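Local coordinates for ABC transporter, substrate binding protein (Polyamine) (Agrobacterium tumefaciens, PDB 4EUO) that binds gamma-aminobutyric acid (GABA) between its two lobes and probably delivers it to an ABC transporter for uptake from the periplasm, at residues A[21-26]-A[253-258]; A[112-117]-A[126-131]; A[142-147]-A[295-300]; A[148-153]-A[162-167]. All coordinates share one frame; numbering follows the deposited sequence. Where two conformers were deposited one is given.

Contact 1 of 4, residues A[21-26]-A[253-258]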
loop_
_atom_site.group_PDB
_atom_site.type_symbol
_atom_site.label_atom_id
_atom_site.label_comp_id
_atom_site.label_asym_id
_atom_site.label_seq_id
_atom_site.Cartn_x
_atom_site.Cartn_y
_atom_site.Cartn_z
ATOM N N ALA A 21 -5.909 17.205 5.622
ATOM C CA ALA A 21 -7.032 17.624 6.458
ATOM C C ALA A 21 -7.296 19.088 6.595
ATOM O O ALA A 21 -8.429 19.509 6.335
ATOM C CB ALA A 21 -6.997 16.939 7.809
ATOM N N GLU A 22 -6.261 19.902 6.874
ATOM C CA GLU A 22 -6.478 21.345 6.971
ATOM C C GLU A 22 -6.776 21.977 5.644
ATOM O O GLU A 22 -7.608 22.887 5.583
ATOM C CB GLU A 22 -5.344 22.045 7.666
ATOM C CG GLU A 22 -5.502 21.919 9.163
ATOM C CD GLU A 22 -4.523 22.732 9.977
ATOM O OE1 GLU A 22 -4.958 23.345 10.976
ATOM O OE2 GLU A 22 -3.330 22.778 9.608
ATOM N N LYS A 23 -6.138 21.508 4.564
ATOM C CA LYS A 23 -6.415 22.036 3.233
ATOM C C LYS A 23 -7.909 21.876 2.931
ATOM O O LYS A 23 -8.532 22.822 2.436
ATOM C CB LYS A 23 -5.594 21.286 2.165
ATOM C CG LYS A 23 -4.153 21.759 2.005
ATOM C CD LYS A 23 -3.433 20.928 0.927
ATOM C CE LYS A 23 -1.946 21.170 0.842
ATOM N NZ LYS A 23 -1.200 20.628 2.045
ATOM N N PHE A 24 -8.500 20.717 3.276
ATOM C CA PHE A 24 -9.919 20.457 3.032
ATOM C C PHE A 24 -10.799 21.370 3.877
ATOM O O PHE A 24 -11.781 21.917 3.360
ATOM C CB PHE A 24 -10.274 18.984 3.300
ATOM C CG PHE A 24 -11.667 18.628 2.855
ATOM C CD1 PHE A 24 -12.024 18.693 1.514
ATOM C CD2 PHE A 24 -12.644 18.289 3.779
ATOM C CE1 PHE A 24 -13.318 18.333 1.101
ATOM C CE2 PHE A 24 -13.916 17.902 3.359
ATOM C CZ PHE A 24 -14.244 17.937 2.025
ATOM N N MET A 25 -10.423 21.570 5.144
ATOM C CA MET A 25 -11.159 22.367 6.138
ATOM C C MET A 25 -11.217 23.815 5.722
ATOM O O MET A 25 -12.266 24.443 5.848
ATOM C CB MET A 25 -10.484 22.262 7.515
ATOM C CG MET A 25 -10.602 20.911 8.166
ATOM S SD MET A 25 -9.283 20.694 9.391
ATOM C CE MET A 25 -9.553 19.002 9.849
ATOM N N VAL A 26 -10.092 24.335 5.216
ATOM C CA VAL A 26 -9.948 25.705 4.749
ATOM C C VAL A 26 -10.796 25.938 3.492
ATOM O O VAL A 26 -11.552 26.905 3.444
ATOM C CB VAL A 26 -8.446 26.077 4.588
ATOM C CG1 VAL A 26 -8.254 27.362 3.784
ATOM C CG2 VAL A 26 -7.779 26.201 5.956
ATOM N N GLN A 253 -0.823 16.237 -3.096
ATOM C CA GLN A 253 -0.087 15.004 -3.382
ATOM C C GLN A 253 1.418 15.182 -3.122
ATOM O O GLN A 253 2.101 14.282 -2.592
ATOM C CB GLN A 253 -0.339 14.568 -4.810
ATOM C CG GLN A 253 -1.666 13.846 -4.972
ATOM C CD GLN A 253 -1.557 12.424 -4.453
ATOM O OE1 GLN A 253 -0.609 11.723 -4.801
ATOM N NE2 GLN A 253 -2.516 11.975 -3.619
ATOM N N ALA A 254 1.972 16.354 -3.511
ATOM C CA ALA A 254 3.382 16.604 -3.241
ATOM C C ALA A 254 3.606 16.606 -1.724
ATOM O O ALA A 254 4.597 16.070 -1.261
ATOM C CB ALA A 254 3.786 17.966 -3.832
ATOM N N ASP A 255 2.696 17.208 -0.947
ATOM C CA ASP A 255 2.871 17.238 0.507
ATOM C C ASP A 255 2.758 15.860 1.132
ATOM O O ASP A 255 3.551 15.540 2.009
ATOM C CB ASP A 255 1.881 18.227 1.155
ATOM C CG ASP A 255 2.130 19.692 0.762
ATOM O OD1 ASP A 255 3.188 19.977 0.152
ATOM O OD2 ASP A 255 1.229 20.502 0.966
ATOM N N MET A 256 1.860 15.013 0.625
ATOM C CA MET A 256 1.735 13.634 1.116
ATOM C C MET A 256 3.059 12.908 0.816
ATOM O O MET A 256 3.607 12.206 1.664
ATOM C CB MET A 256 0.551 12.978 0.401
ATOM C CG MET A 256 0.371 11.475 0.690
ATOM S SD MET A 256 1.481 10.413 -0.291
ATOM C CE MET A 256 1.033 10.889 -1.966
ATOM N N ALA A 257 3.593 13.091 -0.410
ATOM C CA ALA A 257 4.807 12.387 -0.779
ATOM C C ALA A 257 6.015 12.814 0.046
ATOM O O ALA A 257 6.798 11.990 0.525
ATOM C CB ALA A 257 5.082 12.620 -2.268
ATOM N N THR A 258 6.159 14.136 0.228
ATOM C CA THR A 258 7.252 14.663 1.031
ATOM C C THR A 258 7.182 14.103 2.453
ATOM O O THR A 258 8.232 13.787 3.022
ATOM C CB THR A 258 7.137 16.202 1.058
ATOM O OG1 THR A 258 7.310 16.682 -0.268
ATOM C CG2 THR A 258 8.173 16.870 1.979
#
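Lys23 on helix 10-28 and Asp255 on helix 250-260 mark the nearest approach of the backbones in this contact, yet their CA atoms still stand 10.8 Å apart, so the gap is spanned by side chains alone. The lysine supplies most of the reach. Its chain runs extended as far as CE and then turns at the last torsion (chi4 70°), which swings the ammonium group onto the shorter acid. Lys23 NZ meets Asp255 OD2 at 2.7 Å, a salt bridge that is also a hydrogen bond, while Lys23 CE lies 3.2 Å from the same oxygen. The ammonium group approaches along the anti lone pair of OD2, from the side turned away from OD1. Both ends have further partners within their own helices: Lys23 NZ also donates to Ala19 O, one turn back, and Asp255 OD1 accepts from Gln251 NE2. Leu246 of helix 237-247 lies against the lysine. The two carboxylate oxygens thus have different partners, which should limit rotation of the acid. Here one ion pair adds a surface tie to helices that also touch a turn earlier, at Ala19 and Trp20; its strength is probably tempered by solvent, and it favours both groups being charged.

Contact 2 of 4, residues A[112-117]-A[126-131]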
loop_
_atom_site.group_PDB
_atom_site.type_symbol
_atom_site.label_atom_id
_atom_site.label_comp_id
_atom_site.label_asym_id
_atom_site.label_seq_id
_atom_site.Cartn_x
_atom_site.Cartn_y
_atom_site.Cartn_z
ATOM N N VAL A 112 21.681 -7.767 12.703
ATOM C CA VAL A 112 21.942 -8.972 11.940
ATOM C C VAL A 112 23.370 -8.976 11.405
ATOM O O VAL A 112 23.959 -7.907 11.210
ATOM C CB VAL A 112 20.917 -9.162 10.783
ATOM C CG1 VAL A 112 19.512 -9.403 11.322
ATOM C CG2 VAL A 112 20.932 -7.991 9.803
ATOM N N SER A 113 23.862 -10.163 11.053
ATOM C CA SER A 113 25.188 -10.281 10.463
ATOM C C SER A 113 25.192 -9.606 9.086
ATOM O O SER A 113 26.125 -8.881 8.750
ATOM C CB SER A 113 25.565 -11.749 10.321
ATOM O OG SER A 113 26.819 -11.798 9.667
ATOM N N ALA A 114 24.112 -9.803 8.303
ATOM C CA ALA A 114 24.047 -9.214 6.964
ATOM C C ALA A 114 22.593 -8.971 6.578
ATOM O O ALA A 114 21.746 -9.847 6.820
ATOM C CB ALA A 114 24.681 -10.169 5.951
ATOM N N CYS A 115 22.334 -7.832 5.929
ATOM C CA CYS A 115 20.974 -7.588 5.416
ATOM C C CYS A 115 20.789 -8.303 4.094
ATOM O O CYS A 115 21.610 -8.130 3.190
ATOM C CB CYS A 115 20.736 -6.109 5.203
ATOM S SG CYS A 115 20.591 -5.177 6.729
ATOM N N PRO A 116 19.660 -8.992 3.907
ATOM C CA PRO A 116 19.354 -9.546 2.582
ATOM C C PRO A 116 19.173 -8.388 1.595
ATOM O O PRO A 116 18.559 -7.358 1.930
ATOM C CB PRO A 116 18.021 -10.274 2.793
ATOM C CG PRO A 116 17.892 -10.488 4.260
ATOM C CD PRO A 116 18.634 -9.330 4.907
ATOM N N LYS A 117 19.743 -8.533 0.391
ATOM C CA LYS A 117 19.680 -7.512 -0.622
ATOM C C LYS A 117 18.606 -7.894 -1.643
ATOM O O LYS A 117 17.910 -7.005 -2.166
ATOM C CB LYS A 117 21.054 -7.408 -1.323
ATOM C CG LYS A 117 21.165 -6.222 -2.277
ATOM C CD LYS A 117 22.534 -6.134 -2.959
ATOM C CE LYS A 117 23.043 -7.474 -3.424
ATOM N NZ LYS A 117 22.258 -8.029 -4.552
ATOM N N ALA A 126 19.636 -20.269 5.382
ATOM C CA ALA A 126 20.963 -20.755 5.782
ATOM C C ALA A 126 21.941 -19.587 5.829
ATOM O O ALA A 126 22.683 -19.423 6.797
ATOM C CB ALA A 126 21.452 -21.800 4.802
ATOM N N LYS A 127 21.904 -18.749 4.800
ATOM C CA LYS A 127 22.799 -17.629 4.671
ATOM C C LYS A 127 22.361 -16.416 5.471
ATOM O O LYS A 127 23.198 -15.626 5.908
ATOM C CB LYS A 127 22.939 -17.269 3.207
ATOM C CG LYS A 127 24.049 -16.307 2.918
ATOM C CD LYS A 127 24.781 -16.810 1.744
ATOM C CE LYS A 127 25.388 -15.715 0.934
ATOM N NZ LYS A 127 26.838 -15.670 1.218
ATOM N N PHE A 128 21.034 -16.239 5.633
ATOM C CA PHE A 128 20.465 -15.096 6.349
ATOM C C PHE A 128 19.526 -15.679 7.370
ATOM O O PHE A 128 18.315 -15.751 7.144
ATOM C CB PHE A 128 19.730 -14.176 5.357
ATOM C CG PHE A 128 20.640 -13.606 4.297
ATOM C CD1 PHE A 128 21.254 -12.373 4.478
ATOM C CD2 PHE A 128 20.865 -14.289 3.113
ATOM C CE1 PHE A 128 22.093 -11.838 3.488
ATOM C CE2 PHE A 128 21.730 -13.773 2.143
ATOM C CZ PHE A 128 22.361 -12.565 2.353
ATOM N N PRO A 129 20.076 -16.173 8.497
ATOM C CA PRO A 129 19.228 -16.886 9.458
ATOM C C PRO A 129 18.217 -16.043 10.210
ATOM O O PRO A 129 18.378 -14.837 10.318
ATOM C CB PRO A 129 20.241 -17.540 10.429
ATOM C CG PRO A 129 21.473 -16.785 10.273
ATOM C CD PRO A 129 21.512 -16.232 8.880
ATOM N N GLY A 130 17.210 -16.727 10.745
ATOM C CA GLY A 130 16.268 -16.124 11.662
ATOM C C GLY A 130 14.907 -15.809 11.095
ATOM O O GLY A 130 14.529 -16.294 10.027
ATOM N N LYS A 131 14.170 -15.009 11.851
ATOM C CA LYS A 131 12.814 -14.676 11.432
ATOM C C LYS A 131 12.798 -13.569 10.403
ATOM O O LYS A 131 13.640 -12.687 10.416
ATOM C CB LYS A 131 11.893 -14.338 12.620
ATOM C CG LYS A 131 11.744 -15.434 13.686
ATOM C CD LYS A 131 11.214 -16.770 13.142
ATOM C CE LYS A 131 11.036 -17.815 14.225
ATOM N NZ LYS A 131 12.299 -18.066 14.977
#
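Phe128 projects from the loop 126-131 against the extended run Ala114-Cys115-Pro116, and one side of its ring carries the whole contact. At CB the chain heads toward the opposite loop, with CG set beside the backbone N and anti to the carbonyl carbon (chi1 -61°). The first ring atom, CG, comes 4.2 Å from Pro116 CG. At CD1 the surroundings tighten: Ala114 O lies 3.5 Å from it, in the plane of the ring and at its edge, and Pro116 CG is 3.9 Å away. One step further out, Phe128 CE1 meets Pro116 CA at 3.7 Å, and the same carbon has Ala114 CB at 3.9 Å. Cys115 O also approaches CE1 (3.8 Å), on an oblique line. Over one ring face sits Pro116 CB, 4.2 Å above the plane and displaced toward the rim. The proline and phenylalanine side chains run past one another in opposite directions. Phe196 of strand 196-200 and Asp121 of helix 119-122 add to the enclosure of the ring. No hydrogen bond crosses between the loops, a worked example of closure by packing an aromatic ring against proline, alanine and backbone carbonyls. Cys115 is disulfide-bonded to Cys107, at the end of strand 96-107; beside that link, the Phe128 packing closes the connection around helix 119-122 that leads into strand 132-135 of a periplasmic binding protein lobe.

Contact 3 of 4, residues A[142-147]-A[295-300]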
loop_
_atom_site.group_PDB
_atom_site.type_symbol
_atom_site.label_atom_id
_atom_site.label_comp_id
_atom_site.label_asym_id
_atom_site.label_seq_id
_atom_site.Cartn_x
_atom_site.Cartn_y
_atom_site.Cartn_z
ATOM N N VAL A 142 3.620 -10.687 -1.789
ATOM C CA VAL A 142 4.360 -11.837 -1.240
ATOM C C VAL A 142 4.486 -12.944 -2.273
ATOM O O VAL A 142 5.578 -13.525 -2.437
ATOM C CB VAL A 142 3.716 -12.360 0.045
ATOM C CG1 VAL A 142 4.465 -13.598 0.503
ATOM C CG2 VAL A 142 3.781 -11.311 1.135
ATOM N N ILE A 143 3.407 -13.260 -2.987
ATOM C CA ILE A 143 3.476 -14.317 -3.999
ATOM C C ILE A 143 4.495 -13.920 -5.072
ATOM O O ILE A 143 5.322 -14.741 -5.464
ATOM C CB ILE A 143 2.053 -14.557 -4.550
ATOM C CG1 ILE A 143 1.208 -15.311 -3.497
ATOM C CG2 ILE A 143 2.110 -15.329 -5.904
ATOM C CD1 ILE A 143 -0.279 -15.242 -3.701
ATOM N N GLU A 144 4.458 -12.669 -5.538
ATOM C CA GLU A 144 5.419 -12.219 -6.533
ATOM C C GLU A 144 6.849 -12.284 -5.990
ATOM O O GLU A 144 7.744 -12.763 -6.688
ATOM C CB GLU A 144 5.105 -10.783 -6.979
ATOM C CG GLU A 144 3.839 -10.608 -7.829
ATOM C CD GLU A 144 2.514 -10.500 -7.101
ATOM O OE1 GLU A 144 2.443 -10.726 -5.870
ATOM O OE2 GLU A 144 1.532 -10.137 -7.792
ATOM N N ALA A 145 7.067 -11.881 -4.740
ATOM C CA ALA A 145 8.414 -11.953 -4.176
ATOM C C ALA A 145 8.898 -13.403 -4.122
ATOM O O ALA A 145 10.079 -13.657 -4.433
ATOM C CB ALA A 145 8.429 -11.324 -2.795
ATOM N N ALA A 146 8.031 -14.353 -3.732
ATOM C CA ALA A 146 8.416 -15.771 -3.693
ATOM C C ALA A 146 8.796 -16.249 -5.107
ATOM O O ALA A 146 9.799 -16.966 -5.270
ATOM C CB ALA A 146 7.246 -16.588 -3.163
ATOM N N LEU A 147 8.042 -15.846 -6.123
ATOM C CA LEU A 147 8.319 -16.268 -7.486
ATOM C C LEU A 147 9.624 -15.664 -7.964
ATOM O O LEU A 147 10.431 -16.383 -8.591
ATOM C CB LEU A 147 7.137 -15.899 -8.392
ATOM C CG LEU A 147 5.882 -16.739 -8.159
ATOM C CD1 LEU A 147 4.653 -16.056 -8.712
ATOM C CD2 LEU A 147 6.041 -18.165 -8.730
ATOM N N ASN A 295 -4.662 -5.068 -11.647
ATOM C CA ASN A 295 -5.844 -5.430 -12.422
ATOM C C ASN A 295 -5.964 -6.955 -12.516
ATOM O O ASN A 295 -7.057 -7.508 -12.380
ATOM C CB ASN A 295 -5.773 -4.786 -13.785
ATOM C CG ASN A 295 -5.995 -3.300 -13.700
ATOM O OD1 ASN A 295 -5.281 -2.507 -14.325
ATOM N ND2 ASN A 295 -6.969 -2.888 -12.892
ATOM N N TYR A 296 -4.840 -7.637 -12.659
ATOM C CA TYR A 296 -4.838 -9.090 -12.656
ATOM C C TYR A 296 -5.375 -9.596 -11.322
ATOM O O TYR A 296 -6.251 -10.468 -11.275
ATOM C CB TYR A 296 -3.411 -9.634 -12.862
ATOM C CG TYR A 296 -3.356 -11.133 -12.773
ATOM C CD1 TYR A 296 -3.597 -11.924 -13.891
ATOM C CD2 TYR A 296 -3.047 -11.771 -11.568
ATOM C CE1 TYR A 296 -3.571 -13.306 -13.807
ATOM C CE2 TYR A 296 -3.024 -13.148 -11.471
ATOM C CZ TYR A 296 -3.278 -13.913 -12.594
ATOM O OH TYR A 296 -3.276 -15.264 -12.477
ATOM N N TRP A 297 -4.878 -9.028 -10.216
ATOM C CA TRP A 297 -5.362 -9.407 -8.907
ATOM C C TRP A 297 -6.853 -9.074 -8.754
ATOM O O TRP A 297 -7.606 -9.913 -8.230
ATOM C CB TRP A 297 -4.537 -8.715 -7.811
ATOM C CG TRP A 297 -3.315 -9.490 -7.425
ATOM C CD1 TRP A 297 -2.115 -9.536 -8.079
ATOM C CD2 TRP A 297 -3.180 -10.304 -6.265
ATOM N NE1 TRP A 297 -1.224 -10.321 -7.376
ATOM C CE2 TRP A 297 -1.851 -10.797 -6.247
ATOM C CE3 TRP A 297 -4.017 -10.586 -5.183
ATOM C CZ2 TRP A 297 -1.363 -11.583 -5.203
ATOM C CZ3 TRP A 297 -3.533 -11.350 -4.141
ATOM C CH2 TRP A 297 -2.225 -11.846 -4.157
ATOM N N ALA A 298 -7.306 -7.910 -9.231
ATOM C CA ALA A 298 -8.725 -7.551 -9.096
ATOM C C ALA A 298 -9.598 -8.603 -9.804
ATOM O O ALA A 298 -10.624 -8.999 -9.260
ATOM C CB ALA A 298 -8.965 -6.204 -9.737
ATOM N N GLN A 299 -9.142 -9.104 -10.961
ATOM C CA GLN A 299 -9.935 -10.081 -11.759
ATOM C C GLN A 299 -9.989 -11.443 -11.089
ATOM O O GLN A 299 -10.896 -12.234 -11.407
ATOM C CB GLN A 299 -9.335 -10.235 -13.166
ATOM C CG GLN A 299 -9.479 -8.995 -14.046
ATOM C CD GLN A 299 -8.833 -9.128 -15.434
ATOM O OE1 GLN A 299 -8.135 -8.235 -15.920
ATOM N NE2 GLN A 299 -9.049 -10.225 -16.125
ATOM N N HIS A 300 -9.037 -11.761 -10.200
ATOM C CA HIS A 300 -8.940 -13.079 -9.573
ATOM C C HIS A 300 -8.913 -12.934 -8.054
ATOM O O HIS A 300 -8.461 -13.843 -7.346
ATOM C CB HIS A 300 -7.618 -13.747 -10.027
ATOM C CG HIS A 300 -7.432 -13.833 -11.524
ATOM N ND1 HIS A 300 -7.793 -14.958 -12.263
ATOM C CD2 HIS A 300 -6.912 -12.921 -12.368
ATOM C CE1 HIS A 300 -7.495 -14.668 -13.527
ATOM N NE2 HIS A 300 -6.960 -13.452 -13.642
#
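The indole of Trp297 and the carboxylate of Glu144 lie nearly in one plane, 20° apart, and they meet at the pyrrole edge of the indole. Trp297 NE1 donates to Glu144 OE2 at 2.8 Å with an N-H...O angle of 155°; the oxygen is tilted slightly from the ring plane and accepts the N-H on its syn lone pair, the side of OE1. At the benzo end of the indole Ile143 CD1 reaches Trp297 CH2 obliquely, at 3.9 Å. Pro140, Ser138 and Ile304 also touch the tryptophan.

Periplasmic binding proteins are built of two lobes around a ligand cleft, and this contact illustrates how the C-terminal region can join them: helix 294-299 rests on helix 61-67, which follows strand 56-60 of one lobe, and sends Trp297 across to helix 142-149 of the other. The CA atoms of Ile143 and Trp297 remain 11.2 Å apart, so the indole does the bridging.

Glu144 turns its carboxylate toward the tryptophan by a bend at its second torsion (chi2 83°). The buried acid is well supplied with donors: OE2 is shared by Trp297 NE1 and the hydroxyl of Tyr158, while OE1 accepts from Gly141 N just ahead of the helix, a set of bonds that would be expected to fix the plane of the carboxylate against the indole.

Contact 4 of 4, residues A[148-153]-A[162-167]. With SO4 (sulfate ion), chain F.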
loop_
_atom_site.group_PDB
_atom_site.type_symbol
_atom_site.label_atom_id
_atom_site.label_comp_id
_atom_site.label_asym_id
_atom_site.label_seq_id
_atom_site.Cartn_x
_atom_site.Cartn_y
_atom_site.Cartn_z
ATOM N N LEU A 148 9.870 -14.386 -7.665
ATOM C CA LEU A 148 11.142 -13.749 -8.033
ATOM C C LEU A 148 12.290 -14.423 -7.328
ATOM O O LEU A 148 13.328 -14.657 -7.967
ATOM C CB LEU A 148 11.138 -12.266 -7.689
ATOM C CG LEU A 148 10.119 -11.412 -8.461
ATOM C CD1 LEU A 148 9.874 -10.088 -7.741
ATOM C CD2 LEU A 148 10.548 -11.186 -9.908
ATOM N N ALA A 149 12.135 -14.757 -6.052
ATOM C CA ALA A 149 13.178 -15.443 -5.282
ATOM C C ALA A 149 13.445 -16.814 -5.883
ATOM O O ALA A 149 14.580 -17.313 -5.765
ATOM C CB ALA A 149 12.728 -15.600 -3.851
ATOM N N ASP A 150 12.431 -17.424 -6.529
ATOM C CA ASP A 150 12.525 -18.740 -7.161
ATOM C C ASP A 150 12.997 -18.654 -8.621
ATOM O O ASP A 150 12.932 -19.661 -9.331
ATOM C CB ASP A 150 11.215 -19.517 -7.046
ATOM C CG ASP A 150 11.375 -21.006 -7.222
ATOM O OD1 ASP A 150 12.360 -21.571 -6.663
ATOM O OD2 ASP A 150 10.478 -21.618 -7.819
ATOM N N GLY A 151 13.423 -17.485 -9.065
ATOM C CA GLY A 151 14.021 -17.342 -10.385
ATOM C C GLY A 151 13.116 -16.889 -11.509
ATOM O O GLY A 151 13.601 -16.745 -12.634
ATOM N N VAL A 152 11.793 -16.650 -11.244
ATOM C CA VAL A 152 10.884 -16.110 -12.276
ATOM C C VAL A 152 11.325 -14.688 -12.608
ATOM O O VAL A 152 11.577 -13.899 -11.695
ATOM C CB VAL A 152 9.401 -16.127 -11.808
ATOM C CG1 VAL A 152 8.467 -15.514 -12.864
ATOM C CG2 VAL A 152 8.956 -17.536 -11.481
ATOM N N THR A 153 11.425 -14.356 -13.915
ATOM C CA THR A 153 11.828 -13.005 -14.279
ATOM C C THR A 153 10.648 -12.070 -14.152
ATOM O O THR A 153 9.488 -12.504 -14.257
ATOM C CB THR A 153 12.512 -12.962 -15.638
ATOM O OG1 THR A 153 11.564 -13.353 -16.618
ATOM C CG2 THR A 153 13.747 -13.850 -15.696
ATOM N N LEU A 162 0.675 -20.084 -8.650
ATOM C CA LEU A 162 0.442 -20.122 -7.214
ATOM C C LEU A 162 1.089 -21.326 -6.559
ATOM O O LEU A 162 1.719 -21.170 -5.509
ATOM C CB LEU A 162 -1.048 -20.030 -6.875
ATOM C CG LEU A 162 -1.765 -18.769 -7.331
ATOM C CD1 LEU A 162 -3.223 -18.798 -6.882
ATOM C CD2 LEU A 162 -1.101 -17.498 -6.775
ATOM N N ASP A 163 1.030 -22.511 -7.202
ATOM C CA ASP A 163 1.641 -23.712 -6.635
ATOM C C ASP A 163 3.117 -23.520 -6.462
ATOM O O ASP A 163 3.667 -23.868 -5.412
ATOM C CB ASP A 163 1.353 -24.920 -7.535
ATOM C CG ASP A 163 -0.045 -25.497 -7.406
ATOM O OD1 ASP A 163 -0.765 -25.119 -6.448
ATOM O OD2 ASP A 163 -0.417 -26.340 -8.253
ATOM N N ARG A 164 3.765 -22.895 -7.448
ATOM C CA ARG A 164 5.196 -22.671 -7.364
ATOM C C ARG A 164 5.508 -21.668 -6.232
ATOM O O ARG A 164 6.457 -21.856 -5.473
ATOM C CB ARG A 164 5.704 -22.154 -8.705
ATOM C CG ARG A 164 7.179 -21.860 -8.741
ATOM C CD ARG A 164 7.594 -21.462 -10.136
ATOM N NE ARG A 164 9.017 -21.151 -10.183
ATOM C CZ ARG A 164 9.696 -20.952 -11.317
ATOM N NH1 ARG A 164 9.070 -20.987 -12.491
ATOM N NH2 ARG A 164 11.002 -20.713 -11.284
ATOM N N ALA A 165 4.711 -20.587 -6.127
ATOM C CA ALA A 165 4.914 -19.601 -5.078
ATOM C C ALA A 165 4.752 -20.231 -3.706
ATOM O O ALA A 165 5.576 -19.976 -2.819
ATOM C CB ALA A 165 3.938 -18.447 -5.239
ATOM N N PHE A 166 3.715 -21.053 -3.515
ATOM C CA PHE A 166 3.485 -21.671 -2.212
ATOM C C PHE A 166 4.581 -22.680 -1.869
ATOM O O PHE A 166 5.006 -22.752 -0.710
ATOM C CB PHE A 166 2.098 -22.333 -2.191
ATOM C CG PHE A 166 0.920 -21.384 -2.284
ATOM C CD1 PHE A 166 0.915 -20.176 -1.593
ATOM C CD2 PHE A 166 -0.208 -21.720 -3.020
ATOM C CE1 PHE A 166 -0.191 -19.301 -1.682
ATOM C CE2 PHE A 166 -1.315 -20.862 -3.085
ATOM C CZ PHE A 166 -1.282 -19.642 -2.442
ATOM N N LYS A 167 5.085 -23.425 -2.887
ATOM C CA LYS A 167 6.211 -24.336 -2.606
ATOM C C LYS A 167 7.442 -23.556 -2.155
ATOM O O LYS A 167 8.134 -23.986 -1.231
ATOM C CB LYS A 167 6.556 -25.174 -3.846
ATOM C CG LYS A 167 5.529 -26.273 -4.074
ATOM C CD LYS A 167 5.841 -27.138 -5.292
ATOM C CE LYS A 167 4.858 -28.274 -5.442
ATOM N NZ LYS A 167 5.103 -29.052 -6.690
HETATM S S SO4 F . -1.803 -22.503 -10.247
HETATM O O1 SO4 F . -3.236 -22.559 -10.076
HETATM O O2 SO4 F . -1.428 -23.256 -11.472
HETATM O O3 SO4 F . -1.354 -21.115 -10.383
HETATM O O4 SO4 F . -1.224 -23.093 -9.056
HETATM O O HOH W 1 8.938 -23.197 -6.040
#
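Asp150 and Arg164 pair just where helix 142-149 ends in a Schellman motif, with Gly151 as its positive-phi C-prime residue. The close-packed part surrounds the guanidinium. Arg164 CG is anti to the backbone N (chi1 179°), and the chain stays extended to NE, spanning the gap from helix 162-170. There the group grips Asp150 side-on with two nitrogens: NE donates to OD2 at 2.8 Å (159°) in a salt bridge, and NH2 donates to the backbone O at 2.9 Å, coming from above the carbonyl plane. One bond thus goes to the side chain and the other to the main chain; the carboxylate stands almost perpendicular to the guanidinium, at 89°. Val152 CG2 lies over the centre of one guanidinium face, 3.5 Å from Arg164 CZ.

Toward solvent the contact is looser. Gly151 C comes no nearer than 4.4 Å to Arg164 NH2, and a water spans the groove by donating to both Asp150 OD2 and Arg164 O. At the start of helix 162-170 a sulfate, probably from the crystallisation liquor, is held with help from Arg307: its O3 accepts from Leu162 N at 2.9 Å and its O4 from Asp163 N at 3.0 Å.

In the fold
Contacts 3 and 4 are neighbours that share helix 142-149, their centres 11 Å apart. Contact 3 draws on its first turn and contact 4 on its end, and they touch where Leu147 O lies 3.0 Å from Val152 N and Ile143 CG2 packs 3.7 Å from Ala165 CB. Contact 2 belongs to the same region but stays separate, about 10 Å from either at the nearest atoms. Contact 1 lies across the chain's centre, about 40 Å from contact 4 between centres. In sequence its segments alternate with those of contact 3; contacts 2 and 4 both lie inside the loop closed by contact 1, and contact 4 also inside that of contact 3. In contact 3 the Trp297 side chain lies about 12 Å from the bound GABA.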